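Local coordinates for protein EDTA monooxygenase (EDTA-degrading bacterium BNC1, PDB 5DQP) that probably acts as an FMN-dependent monooxygenase of the bacterial luciferase-like family, using reduced flavin and molecular oxygen in the breakdown of EDTA, at residues 97-102 and 134-139; 107-112 and 120-125; 143-148 and 189-194. All coordinates share one frame; numbering follows the deposited sequence.

The three contacts illustrate how a TIM barrel of the luciferase-like family joins a buried wall to the loops at the C-terminal ends of its strands. Interaction 2 sets helix 102-115 against strand 120-125 in the wall, and interaction 1 lies about 17 Å away, centre to centre, in the loop after strand 90-96 and the turn after helix 130-135. The two meet directly: T97 N lies 2.8 Å from V125 O, a probable hydrogen bond. Interaction 3 is centred about 12 Å from interaction 1, which it touches through P102 and F192, and about 19 Å from interaction 2. Its helix carries H143 and Y147, predicted FMN ligands, beside a bound sulfate.

Interaction 1: residues 97-102 and 134-139; sequences TSFSLP and ANYGAA
F99 and Y136 form an aromatic contact between two loops at the C-terminal end of the TIM barrel strands: residues 97-102 leave strand 90-96 for helix 102-115, and residues 134-139 carry the chain out of helix 130-135. Loops at this end of the barrel build the active site in the luciferase-like family, and the side chain of Y136 lies about 7 Å from that of D57, a predicted FMN ligand.

The pair is easily mistaken for a ring stack. The planes are nearly parallel, at 16°, yet the rings are slid so far apart, with centroids 5.2 Å from each other, that they hardly overlap. What covers the tyrosine is the methylene of the phenylalanine: F99 CB stands 3.7 Å from the centroid of the Y136 ring and only 14° off its normal, a CH-pi contact over the face. In both residues CG lies anti to the carbonyl carbon (chi1 -52° in F99). The F99 ring is thereby carried past the tyrosine ring, and its CD1 meets Y136 CB at 3.6 Å. Further out, A138 CB touches the phenylalanine ring at its edge, 3.9 Å from F99 CE1.

The polar end of Y136 looks to the dimer interface, where its hydroxyl is hydrogen-bonded to T104 OG1 of the second subunit, while L101 of that subunit packs on the tyrosine. V132 and A133 of helix 130-135 add further apolar contacts to F99. One water also spans the two loops: it donates a hydrogen to F99 O at 2.6 Å and is hydrogen-bonded to Y136 OH at 3.2 Å.

Interaction 2: residues 107-112 and 120-125; sequences RQIASV and IGWNAV
V112 and I120 meet through branches set by their first torsions: V112 CG1 sits between its backbone N and carbonyl carbon (chi1 73°), whereas I120 CG2 is anti to the backbone N. These two methyls come within 3.3 Å, tighter than usual van der Waals contact, where the side chains cross at about a right angle. The other valine branch, V112 CG2, meets I120 CG1 at 3.9 Å.

One helical turn earlier, I109 points toward the strand, and its CG2 reaches W122 CB at 4.0 Å. The isoleucine therefore meets the root of the tryptophan side chain, while the indole N-H, W122 NE1, is hydrogen-bonded to A95 O of the neighbouring strand 90-96. A124 CB of the same strand as the tryptophan lies over one face of the indole, 3.4 Å above its plane and offset toward the rim. W161 of helix 143-161 packs on both I109 and W122.

All four touching residues are buried. The contact packs the helix of a right-handed beta-alpha-beta crossover (strand 90-96, helix 102-115, strand 120-125) on its second strand, the repeating unit of the TIM barrel.

Interaction 3: residues 143-148 and 189-194; sequences HDNRYE and GKYFKV. With SO4 (sulfate ion), chain D.
E148 and Y191 cross at about a right angle where helix 143-161 of the TIM barrel meets the hairpin turn between strands 187-188 and 193-194. The glutamate comes in at the ring edge, its carboxylate turned 63° from the ring plane: E148 CG lies 3.7 Å from Y191 CE2, and the hydroxyl of Y191 gives a weak hydrogen bond to E148 OE2 at 3.3 Å. An extended chain, with CG anti to the backbone N (chi1 169°), lets the glutamate reach across to the turn.

K190 crosses the same glutamate at about a right angle and, bent near its end, brings NZ to 3.5 Å from E148 OE2 in a salt bridge whose hydrogen bond is likewise weak. One carboxylate oxygen thus serves two donors loosely at the surface of the protein. An alanine in place of E148 would probably leave the K190 ammonium without its mate in this contact and the Y191 hydroxyl without its acceptor. N145, one turn earlier, crosses the tyrosine likewise, its OD1 3.7 Å from Y191 OH, a contact and not a hydrogen bond. E152, one turn further along the helix, accepts hydrogen bonds from the backbone N of Y191 and F192.

The same helix faces the predicted FMN site, to which H143 and Y147 belong. A sulfate, probably from the crystallisation liquor, lies there, hydrogen-bonded to S216, another predicted FMN ligand. Its O4 lies a doubtful 2.4 Å from Y147 OH; its O1 sits at the H143 ring edge, 3.3 Å from H143 CE1.

Interaction 1: residues 97-102 and 134-139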
# COMPACT_ATOMS: atom_id res chain seq x y z
N THR A 97 12.69 -1.07 8.11
CA THR A 97 13.31 0.22 8.43
C THR A 97 14.60 0.45 7.64
O THR A 97 15.15 1.56 7.67
CB THR A 97 13.61 0.33 9.93
OG1 THR A 97 14.42 -0.77 10.33
CG2 THR A 97 12.31 0.35 10.74
N SER A 98 15.11 -0.58 6.96
CA SER A 98 16.39 -0.49 6.28
C SER A 98 16.25 0.17 4.91
O SER A 98 17.11 0.95 4.51
CB SER A 98 17.00 -1.87 6.09
OG SER A 98 17.24 -2.47 7.34
N PHE A 99 15.21 -0.16 4.20
CA PHE A 99 14.98 0.33 2.88
C PHE A 99 13.55 0.82 2.76
O PHE A 99 12.77 0.33 1.98
CB PHE A 99 15.27 -0.77 1.87
CG PHE A 99 16.61 -1.39 2.04
CD1 PHE A 99 17.72 -0.75 1.63
CD2 PHE A 99 16.75 -2.58 2.71
CE1 PHE A 99 18.95 -1.30 1.82
CE2 PHE A 99 17.97 -3.14 2.90
CZ PHE A 99 19.08 -2.50 2.46
N SER A 100 13.25 1.81 3.54
CA SER A 100 12.05 2.61 3.42
C SER A 100 12.43 4.06 3.71
O SER A 100 13.38 4.32 4.45
CB SER A 100 10.94 2.12 4.37
OG SER A 100 10.48 0.82 4.03
N LEU A 101 11.72 4.98 3.10
CA LEU A 101 11.79 6.38 3.51
C LEU A 101 10.82 6.63 4.66
O LEU A 101 9.63 6.33 4.52
CB LEU A 101 11.47 7.28 2.33
CG LEU A 101 12.44 6.99 1.18
CD1 LEU A 101 11.99 7.66 -0.11
CD2 LEU A 101 13.88 7.46 1.57
N PRO A 102 11.28 7.18 5.80
CA PRO A 102 10.39 7.33 6.97
C PRO A 102 9.14 8.15 6.72
O PRO A 102 8.09 7.89 7.33
CB PRO A 102 11.28 8.04 8.01
CG PRO A 102 12.65 8.00 7.49
CD PRO A 102 12.60 7.78 6.01
N ALA A 134 20.25 -5.36 -2.56
CA ALA A 134 20.67 -5.11 -3.95
C ALA A 134 19.57 -4.48 -4.79
O ALA A 134 19.87 -3.86 -5.83
CB ALA A 134 21.12 -6.42 -4.60
N ASN A 135 18.31 -4.64 -4.41
CA ASN A 135 17.21 -3.96 -5.09
C ASN A 135 17.14 -2.49 -4.73
O ASN A 135 16.44 -1.74 -5.41
CB ASN A 135 15.89 -4.67 -4.76
CG ASN A 135 15.83 -6.04 -5.37
OD1 ASN A 135 16.46 -6.26 -6.40
ND2 ASN A 135 15.07 -6.96 -4.78
N TYR A 136 17.90 -2.06 -3.72
CA TYR A 136 18.02 -0.66 -3.34
C TYR A 136 19.43 -0.14 -3.50
O TYR A 136 19.78 0.89 -2.91
CB TYR A 136 17.52 -0.45 -1.91
CG TYR A 136 16.05 -0.79 -1.83
CD1 TYR A 136 15.10 0.17 -2.11
CD2 TYR A 136 15.63 -2.08 -1.54
CE1 TYR A 136 13.77 -0.12 -2.08
CE2 TYR A 136 14.27 -2.40 -1.52
CZ TYR A 136 13.35 -1.41 -1.78
OH TYR A 136 12.00 -1.66 -1.76
N GLY A 137 20.27 -0.83 -4.26
CA GLY A 137 21.60 -0.34 -4.53
C GLY A 137 22.52 -0.31 -3.34
O GLY A 137 23.42 0.53 -3.29
N ALA A 138 22.33 -1.21 -2.37
CA ALA A 138 23.12 -1.16 -1.15
C ALA A 138 23.59 -2.55 -0.75
O ALA A 138 23.28 -3.57 -1.38
CB ALA A 138 22.33 -0.51 -0.01
N ALA A 139 24.38 -2.59 0.31
CA ALA A 139 24.74 -3.84 0.94
C ALA A 139 24.11 -3.87 2.33
O ALA A 139 23.59 -2.87 2.82
CB ALA A 139 26.26 -4.02 0.99
O HOH W 1 11.60 -1.88 1.38

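Interaction 2: residues 107-112 and 120-125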
# COMPACT_ATOMS: atom_id res chain seq x y z
N ARG A 107 3.42 7.86 6.50
CA ARG A 107 2.23 8.33 5.82
C ARG A 107 1.40 7.18 5.26
O ARG A 107 0.16 7.22 5.28
CB ARG A 107 2.68 9.28 4.72
CG ARG A 107 1.77 9.38 3.58
CD ARG A 107 2.30 10.37 2.57
NE ARG A 107 1.18 11.14 2.06
CZ ARG A 107 1.07 11.56 0.81
NH1 ARG A 107 0.01 12.25 0.45
NH2 ARG A 107 2.02 11.27 -0.08
N GLN A 108 2.05 6.12 4.78
CA GLN A 108 1.31 5.01 4.19
C GLN A 108 0.68 4.12 5.27
O GLN A 108 -0.48 3.73 5.14
CB GLN A 108 2.23 4.22 3.26
CG GLN A 108 2.51 4.95 1.97
CD GLN A 108 3.30 4.09 0.99
OE1 GLN A 108 3.98 3.15 1.39
NE2 GLN A 108 3.20 4.40 -0.31
N ILE A 109 1.40 3.84 6.35
CA ILE A 109 0.77 3.11 7.46
C ILE A 109 -0.34 3.95 8.10
O ILE A 109 -1.39 3.43 8.47
CB ILE A 109 1.82 2.69 8.51
CG1 ILE A 109 2.92 1.83 7.87
CG2 ILE A 109 1.15 1.99 9.73
CD1 ILE A 109 2.45 0.51 7.31
N ALA A 110 -0.10 5.25 8.27
CA ALA A 110 -1.12 6.10 8.90
C ALA A 110 -2.34 6.23 8.02
O ALA A 110 -3.47 6.29 8.52
CB ALA A 110 -0.54 7.48 9.23
N SER A 111 -2.15 6.26 6.70
CA SER A 111 -3.28 6.32 5.79
C SER A 111 -4.10 5.05 5.87
O SER A 111 -5.33 5.11 5.90
CB SER A 111 -2.82 6.53 4.34
OG SER A 111 -2.04 7.69 4.17
N VAL A 112 -3.44 3.89 5.83
CA VAL A 112 -4.23 2.68 5.75
C VAL A 112 -4.93 2.45 7.07
O VAL A 112 -6.06 1.93 7.11
CB VAL A 112 -3.38 1.47 5.29
CG1 VAL A 112 -2.43 0.99 6.41
CG2 VAL A 112 -4.29 0.35 4.81
N ILE A 120 -5.14 -1.23 11.25
CA ILE A 120 -3.88 -1.67 10.64
C ILE A 120 -2.70 -1.40 11.59
O ILE A 120 -2.51 -0.26 12.03
CB ILE A 120 -3.63 -0.98 9.28
CG1 ILE A 120 -4.73 -1.33 8.27
CG2 ILE A 120 -2.24 -1.34 8.73
CD1 ILE A 120 -4.86 -2.77 7.96
N GLY A 121 -1.89 -2.42 11.86
CA GLY A 121 -0.62 -2.26 12.53
C GLY A 121 0.58 -2.48 11.59
O GLY A 121 0.45 -2.85 10.42
N TRP A 122 1.77 -2.26 12.14
CA TRP A 122 3.00 -2.31 11.36
C TRP A 122 4.03 -3.18 12.07
O TRP A 122 4.43 -2.87 13.20
CB TRP A 122 3.55 -0.90 11.13
CG TRP A 122 4.94 -0.81 10.56
CD1 TRP A 122 5.48 -1.58 9.57
CD2 TRP A 122 5.97 0.11 10.96
NE1 TRP A 122 6.78 -1.20 9.33
CE2 TRP A 122 7.11 -0.17 10.17
CE3 TRP A 122 6.04 1.13 11.91
CZ2 TRP A 122 8.29 0.54 10.30
CZ3 TRP A 122 7.21 1.84 12.04
CH2 TRP A 122 8.33 1.55 11.24
N ASN A 123 4.44 -4.27 11.42
CA ASN A 123 5.54 -5.11 11.88
C ASN A 123 6.83 -4.48 11.36
O ASN A 123 7.15 -4.58 10.18
CB ASN A 123 5.36 -6.55 11.36
CG ASN A 123 6.57 -7.44 11.65
OD1 ASN A 123 6.89 -8.35 10.89
ND2 ASN A 123 7.23 -7.18 12.75
N ALA A 124 7.57 -3.80 12.23
CA ALA A 124 8.74 -3.04 11.79
C ALA A 124 9.95 -3.96 11.84
O ALA A 124 10.34 -4.40 12.92
CB ALA A 124 8.93 -1.81 12.68
N VAL A 125 10.54 -4.27 10.69
CA VAL A 125 11.64 -5.22 10.64
C VAL A 125 12.89 -4.50 10.13
O VAL A 125 12.84 -3.39 9.63
CB VAL A 125 11.32 -6.45 9.75
CG1 VAL A 125 10.09 -7.21 10.30
CG2 VAL A 125 11.11 -6.06 8.30

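Interaction 3: residues 143-148 and 189-194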
# COMPACT_ATOMS: atom_id res chain seq x y z
N HIS A 143 24.78 -5.95 12.10
CA HIS A 143 23.68 -6.12 13.04
C HIS A 143 23.46 -4.87 13.90
O HIS A 143 22.32 -4.42 14.09
CB HIS A 143 23.97 -7.35 13.91
CG HIS A 143 22.87 -7.69 14.86
ND1 HIS A 143 21.73 -8.35 14.46
CD2 HIS A 143 22.74 -7.46 16.19
CE1 HIS A 143 20.94 -8.52 15.51
NE2 HIS A 143 21.53 -7.98 16.57
N ASP A 144 24.54 -4.28 14.43
CA ASP A 144 24.39 -3.13 15.31
C ASP A 144 23.89 -1.90 14.56
O ASP A 144 23.11 -1.11 15.11
CB ASP A 144 25.71 -2.81 16.00
CG ASP A 144 26.10 -3.85 17.04
OD1 ASP A 144 25.19 -4.43 17.67
OD2 ASP A 144 27.32 -4.09 17.21
N ASN A 145 24.34 -1.69 13.32
CA ASN A 145 23.91 -0.49 12.60
C ASN A 145 22.47 -0.62 12.11
O ASN A 145 21.73 0.36 12.10
CB ASN A 145 24.84 -0.19 11.41
CG ASN A 145 26.17 0.42 11.84
OD1 ASN A 145 26.31 0.93 12.96
ND2 ASN A 145 27.15 0.38 10.95
N ARG A 146 22.09 -1.82 11.68
CA ARG A 146 20.69 -2.14 11.40
C ARG A 146 19.77 -1.64 12.49
O ARG A 146 18.77 -0.97 12.23
CB ARG A 146 20.53 -3.66 11.25
CG ARG A 146 20.73 -4.20 9.83
CD ARG A 146 20.40 -5.71 9.78
NE ARG A 146 21.55 -6.53 10.14
CZ ARG A 146 21.49 -7.81 10.50
NH1 ARG A 146 20.31 -8.41 10.56
NH2 ARG A 146 22.59 -8.47 10.81
N TYR A 147 20.08 -2.00 13.73
CA TYR A 147 19.16 -1.71 14.82
C TYR A 147 19.27 -0.26 15.28
O TYR A 147 18.26 0.34 15.66
CB TYR A 147 19.39 -2.72 15.94
CG TYR A 147 18.55 -3.94 15.69
CD1 TYR A 147 17.19 -3.90 15.93
CD2 TYR A 147 19.08 -5.10 15.13
CE1 TYR A 147 16.37 -4.97 15.67
CE2 TYR A 147 18.27 -6.19 14.86
CZ TYR A 147 16.91 -6.11 15.14
OH TYR A 147 16.07 -7.15 14.90
N GLU A 148 20.45 0.33 15.18
CA GLU A 148 20.56 1.76 15.48
C GLU A 148 19.78 2.59 14.46
O GLU A 148 19.13 3.58 14.81
CB GLU A 148 22.03 2.17 15.52
CG GLU A 148 22.25 3.66 15.57
CD GLU A 148 23.72 4.04 15.72
OE1 GLU A 148 24.03 4.87 16.60
OE2 GLU A 148 24.55 3.51 14.96
N GLY A 189 19.15 13.44 12.64
CA GLY A 189 19.92 12.47 13.38
C GLY A 189 21.06 11.89 12.56
O GLY A 189 21.39 12.41 11.50
N LYS A 190 21.66 10.80 13.03
CA LYS A 190 22.75 10.21 12.27
C LYS A 190 22.27 9.70 10.92
O LYS A 190 23.02 9.75 9.94
CB LYS A 190 23.41 9.07 13.06
CG LYS A 190 24.63 8.49 12.32
CD LYS A 190 25.04 7.09 12.80
CE LYS A 190 25.77 7.12 14.13
NZ LYS A 190 26.81 6.04 14.20
N TYR A 191 21.04 9.19 10.84
CA TYR A 191 20.60 8.54 9.62
C TYR A 191 19.56 9.33 8.84
O TYR A 191 19.47 9.13 7.63
CB TYR A 191 20.02 7.15 9.93
CG TYR A 191 21.05 6.14 10.39
CD1 TYR A 191 21.80 5.40 9.47
CD2 TYR A 191 21.29 5.94 11.74
CE1 TYR A 191 22.75 4.48 9.89
CE2 TYR A 191 22.22 5.03 12.17
CZ TYR A 191 22.95 4.30 11.25
OH TYR A 191 23.88 3.40 11.69
N PHE A 192 18.77 10.18 9.49
CA PHE A 192 17.61 10.76 8.83
C PHE A 192 17.54 12.24 9.15
O PHE A 192 17.92 12.69 10.24
CB PHE A 192 16.30 10.07 9.26
CG PHE A 192 16.28 8.59 8.99
CD1 PHE A 192 16.21 8.11 7.68
CD2 PHE A 192 16.36 7.67 10.03
CE1 PHE A 192 16.22 6.74 7.43
CE2 PHE A 192 16.38 6.29 9.78
CZ PHE A 192 16.30 5.83 8.49
N LYS A 193 17.07 13.00 8.17
CA LYS A 193 16.73 14.41 8.31
C LYS A 193 15.32 14.57 7.76
O LYS A 193 15.09 14.32 6.57
CB LYS A 193 17.72 15.30 7.55
CG LYS A 193 17.58 16.77 7.84
CD LYS A 193 18.42 17.63 6.91
CE LYS A 193 18.18 19.12 7.18
NZ LYS A 193 18.89 19.99 6.19
N VAL A 194 14.37 14.95 8.62
CA VAL A 194 12.96 14.97 8.24
C VAL A 194 12.27 16.13 8.95
O VAL A 194 12.20 16.15 10.18
CB VAL A 194 12.27 13.64 8.61
CG1 VAL A 194 10.77 13.75 8.39
CG2 VAL A 194 12.89 12.45 7.84
S SO4 D . 17.21 -10.33 15.07
O1 SO4 D . 18.58 -10.83 15.03
O2 SO4 D . 16.30 -11.42 14.70
O3 SO4 D . 16.86 -9.84 16.40
O4 SO4 D . 17.09 -9.23 14.11